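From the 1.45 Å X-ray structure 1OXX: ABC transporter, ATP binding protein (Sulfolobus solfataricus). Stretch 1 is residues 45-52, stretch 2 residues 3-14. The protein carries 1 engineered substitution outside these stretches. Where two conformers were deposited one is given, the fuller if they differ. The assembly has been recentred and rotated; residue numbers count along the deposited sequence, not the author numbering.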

# COMPACT_ATOMS: atom_id res chain seq x y z
N THR A 45 3.98 -10.55 -1.91
CA THR A 45 3.15 -11.62 -2.44
C THR A 45 3.49 -12.92 -1.73
O THR A 45 2.59 -13.73 -1.48
CB THR A 45 3.34 -11.74 -3.97
OG1 THR A 45 2.66 -10.65 -4.60
CG2 THR A 45 2.70 -13.00 -4.52
N THR A 46 4.76 -13.11 -1.39
CA THR A 46 5.14 -14.29 -0.62
C THR A 46 4.38 -14.30 0.70
O THR A 46 3.80 -15.31 1.10
CB THR A 46 6.63 -14.33 -0.39
OG1 THR A 46 7.29 -14.54 -1.65
CG2 THR A 46 7.04 -15.53 0.48
N PHE A 47 4.37 -13.17 1.39
CA PHE A 47 3.61 -13.06 2.63
C PHE A 47 2.15 -13.39 2.39
O PHE A 47 1.54 -14.17 3.12
CB PHE A 47 3.72 -11.64 3.20
CG PHE A 47 2.99 -11.44 4.50
CD1 PHE A 47 3.52 -11.91 5.69
CD2 PHE A 47 1.78 -10.78 4.54
CE1 PHE A 47 2.84 -11.72 6.90
CE2 PHE A 47 1.11 -10.59 5.74
CZ PHE A 47 1.64 -11.06 6.91
N MET A 48 1.58 -12.83 1.34
CA MET A 48 0.18 -13.06 1.09
C MET A 48 -0.12 -14.53 0.79
O MET A 48 -1.15 -15.07 1.20
CB MET A 48 -0.28 -12.19 -0.08
CG MET A 48 -1.78 -12.33 -0.34
SD MET A 48 -2.74 -10.83 -0.54
CE MET A 48 -3.07 -10.45 1.15
N ARG A 49 0.78 -15.16 0.04
CA ARG A 49 0.62 -16.56 -0.30
C ARG A 49 0.68 -17.43 0.95
O ARG A 49 -0.01 -18.45 1.04
CB ARG A 49 1.68 -16.99 -1.32
CG ARG A 49 1.38 -16.50 -2.72
CD ARG A 49 2.47 -16.78 -3.73
NE ARG A 49 2.60 -18.19 -4.08
CZ ARG A 49 1.82 -18.82 -4.94
NH1 ARG A 49 0.85 -18.17 -5.55
NH2 ARG A 49 2.03 -20.10 -5.21
N ILE A 50 1.50 -17.03 1.92
CA ILE A 50 1.57 -17.77 3.18
C ILE A 50 0.26 -17.60 3.95
O ILE A 50 -0.27 -18.57 4.52
CB ILE A 50 2.80 -17.34 3.98
CG1 ILE A 50 4.04 -17.95 3.34
CG2 ILE A 50 2.69 -17.78 5.42
CD1 ILE A 50 5.35 -17.49 3.93
N ILE A 51 -0.28 -16.38 4.00
CA ILE A 51 -1.57 -16.21 4.67
C ILE A 51 -2.66 -17.02 3.95
O ILE A 51 -3.53 -17.58 4.60
CB ILE A 51 -1.97 -14.71 4.76
CG1 ILE A 51 -0.88 -13.88 5.42
CG2 ILE A 51 -3.29 -14.56 5.49
CD1 ILE A 51 -0.48 -14.33 6.81
N ALA A 52 -2.60 -17.08 2.62
CA ALA A 52 -3.63 -17.81 1.86
C ALA A 52 -3.49 -19.31 2.00
O ALA A 52 -4.48 -20.04 1.90
CB ALA A 52 -3.57 -17.42 0.40
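Stretch 2, residues 3-14: RIIVKNVSKVFK

Stretch 1 is helical throughout, with phi/psi values near -65/-40 and i to i+4 bonds such as Arg49 N to Thr45 O at 2.8 Å and Ile51 N to Phe47 O at 3.0 Å. Most of stretch 2 is extended, in a strand beginning at Ile4 and another ending at Phe13, with a corner at Asn8, whose phi/psi is 46/46. Both strands run obliquely against the helix: the N-to-C directions differ by 122° for the first and 117° for the second, with axes approaching to 11.2 and 10.1 Å. The CA register agrees with this reversed sense, since Thr46 lies nearest Lys11 (8.0 Å between CA atoms) and Ile51 nearest Ile4 (8.6 Å).

Strand alternation selects the contacting residues. Ile4, Val6, Val9, Lys11 and Phe13 point CA-to-CB toward the helix, whereas Ser10 and Val12 point away. On the helix, Thr46 and Ile50, one turn apart, point toward stretch 2; Phe47 and Ile51 start sideways, but their ends come nearer.

Ile51 CD1 rests over the shallow notch between Val6 CG2 (4.1 Å) and Ile4 CG2 (4.4 Å), two methyls that touch each other. Val6 also meets the Phe47 ring at its edge, CG1 lying 4.2 Å from CE1, so this valine touches residues a turn apart on the helix. Against the strand after the corner, Ile50, in its m,t rotamer, places CD1 4.1 Å from Lys11 CB and 4.4 Å from Val9 CG1. Val9 CG1 and Lys11 CB stand 5.6 Å apart, and the Ile50 methyl rests over the gap.

The tightest approach is Thr46 CG2 to Lys11 CG, 3.6 Å: the methyl packs on the aliphatic part of the lysine, whose end leads away. Phe13 brings its ring edge to Thr46, with CE1 3.9 Å from OG1. No hydrogen bond crosses the interface, so its 323 Å² of buried surface rests on side-chain packing.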

# COMPACT_ATOMS: atom_id res chain seq x y z
N ARG A 3 -8.95 -13.88 13.77
CA ARG A 3 -7.70 -13.31 14.24
C ARG A 3 -6.56 -14.03 13.55
O ARG A 3 -6.57 -15.25 13.45
CB ARG A 3 -7.53 -13.58 15.73
CG ARG A 3 -8.26 -12.69 16.69
CD ARG A 3 -7.67 -12.79 18.11
NE ARG A 3 -6.67 -11.76 18.39
CZ ARG A 3 -5.44 -11.98 18.85
NH1 ARG A 3 -5.00 -13.21 19.08
NH2 ARG A 3 -4.63 -10.95 19.09
N ILE A 4 -5.54 -13.30 13.10
CA ILE A 4 -4.40 -13.93 12.46
C ILE A 4 -3.15 -13.66 13.28
O ILE A 4 -2.77 -12.49 13.50
CB ILE A 4 -4.19 -13.40 11.05
CG1 ILE A 4 -5.50 -13.49 10.23
CG2 ILE A 4 -3.07 -14.17 10.35
CD1 ILE A 4 -6.05 -14.88 10.06
N ILE A 5 -2.49 -14.73 13.73
CA ILE A 5 -1.24 -14.61 14.47
C ILE A 5 -0.13 -15.11 13.57
O ILE A 5 -0.12 -16.28 13.20
CB ILE A 5 -1.21 -15.43 15.78
CG1 ILE A 5 -2.20 -14.87 16.79
CG2 ILE A 5 0.20 -15.42 16.36
CD1 ILE A 5 -2.17 -15.61 18.12
N VAL A 6 0.78 -14.21 13.22
CA VAL A 6 1.96 -14.49 12.43
C VAL A 6 3.10 -14.52 13.44
O VAL A 6 3.43 -13.48 13.99
CB VAL A 6 2.18 -13.38 11.39
CG1 VAL A 6 3.41 -13.66 10.54
CG2 VAL A 6 0.96 -13.24 10.50
N LYS A 7 3.67 -15.69 13.70
CA LYS A 7 4.69 -15.87 14.74
C LYS A 7 6.05 -16.28 14.18
O LYS A 7 6.22 -17.39 13.66
CB LYS A 7 4.21 -16.92 15.74
CG LYS A 7 5.08 -17.02 16.98
CD LYS A 7 4.88 -15.82 17.86
CE LYS A 7 5.90 -15.79 19.01
NZ LYS A 7 5.60 -14.71 19.99
N ASN A 8 7.01 -15.37 14.27
CA ASN A 8 8.37 -15.59 13.77
C ASN A 8 8.41 -16.20 12.38
O ASN A 8 9.17 -17.14 12.13
CB ASN A 8 9.15 -16.48 14.74
CG ASN A 8 9.25 -15.89 16.11
OD1 ASN A 8 8.99 -16.56 17.11
ND2 ASN A 8 9.64 -14.63 16.18
N VAL A 9 7.61 -15.67 11.47
CA VAL A 9 7.55 -16.27 10.15
C VAL A 9 8.69 -15.84 9.24
O VAL A 9 8.90 -14.65 8.99
CB VAL A 9 6.24 -15.95 9.49
CG1 VAL A 9 6.31 -16.21 8.00
CG2 VAL A 9 5.12 -16.79 10.18
N SER A 10 9.42 -16.83 8.75
CA SER A 10 10.48 -16.60 7.78
C SER A 10 10.21 -17.46 6.55
O SER A 10 9.54 -18.48 6.63
CB SER A 10 11.83 -16.96 8.38
OG SER A 10 12.15 -16.11 9.45
N LYS A 11 10.72 -17.02 5.41
CA LYS A 11 10.56 -17.75 4.17
C LYS A 11 11.84 -17.54 3.36
O LYS A 11 12.25 -16.41 3.11
CB LYS A 11 9.36 -17.25 3.36
CG LYS A 11 9.14 -18.02 2.08
CD LYS A 11 8.87 -19.48 2.33
CE LYS A 11 8.65 -20.23 1.04
NZ LYS A 11 8.37 -21.66 1.33
N VAL A 12 12.47 -18.65 2.98
CA VAL A 12 13.66 -18.62 2.17
C VAL A 12 13.42 -19.33 0.85
O VAL A 12 12.53 -20.19 0.74
CB VAL A 12 14.87 -19.26 2.88
CG1 VAL A 12 15.07 -18.65 4.24
CG2 VAL A 12 14.72 -20.76 2.96
N PHE A 13 14.18 -18.93 -0.15
CA PHE A 13 14.20 -19.58 -1.45
C PHE A 13 15.66 -19.87 -1.79
O PHE A 13 16.57 -19.46 -1.07
CB PHE A 13 13.58 -18.68 -2.52
CG PHE A 13 12.11 -18.44 -2.32
CD1 PHE A 13 11.64 -17.21 -1.89
CD2 PHE A 13 11.19 -19.44 -2.57
CE1 PHE A 13 10.28 -16.98 -1.71
CE2 PHE A 13 9.83 -19.22 -2.39
CZ PHE A 13 9.38 -17.99 -1.97
N LYS A 14 15.89 -20.58 -2.90
CA LYS A 14 17.23 -20.89 -3.37
C LYS A 14 18.06 -21.54 -2.25
O LYS A 14 19.23 -21.24 -2.04
CB LYS A 14 17.91 -19.64 -3.92
CG LYS A 14 17.22 -19.09 -5.17
CD LYS A 14 17.67 -17.67 -5.48
CE LYS A 14 17.15 -17.19 -6.82
NZ LYS A 14 17.79 -17.93 -7.93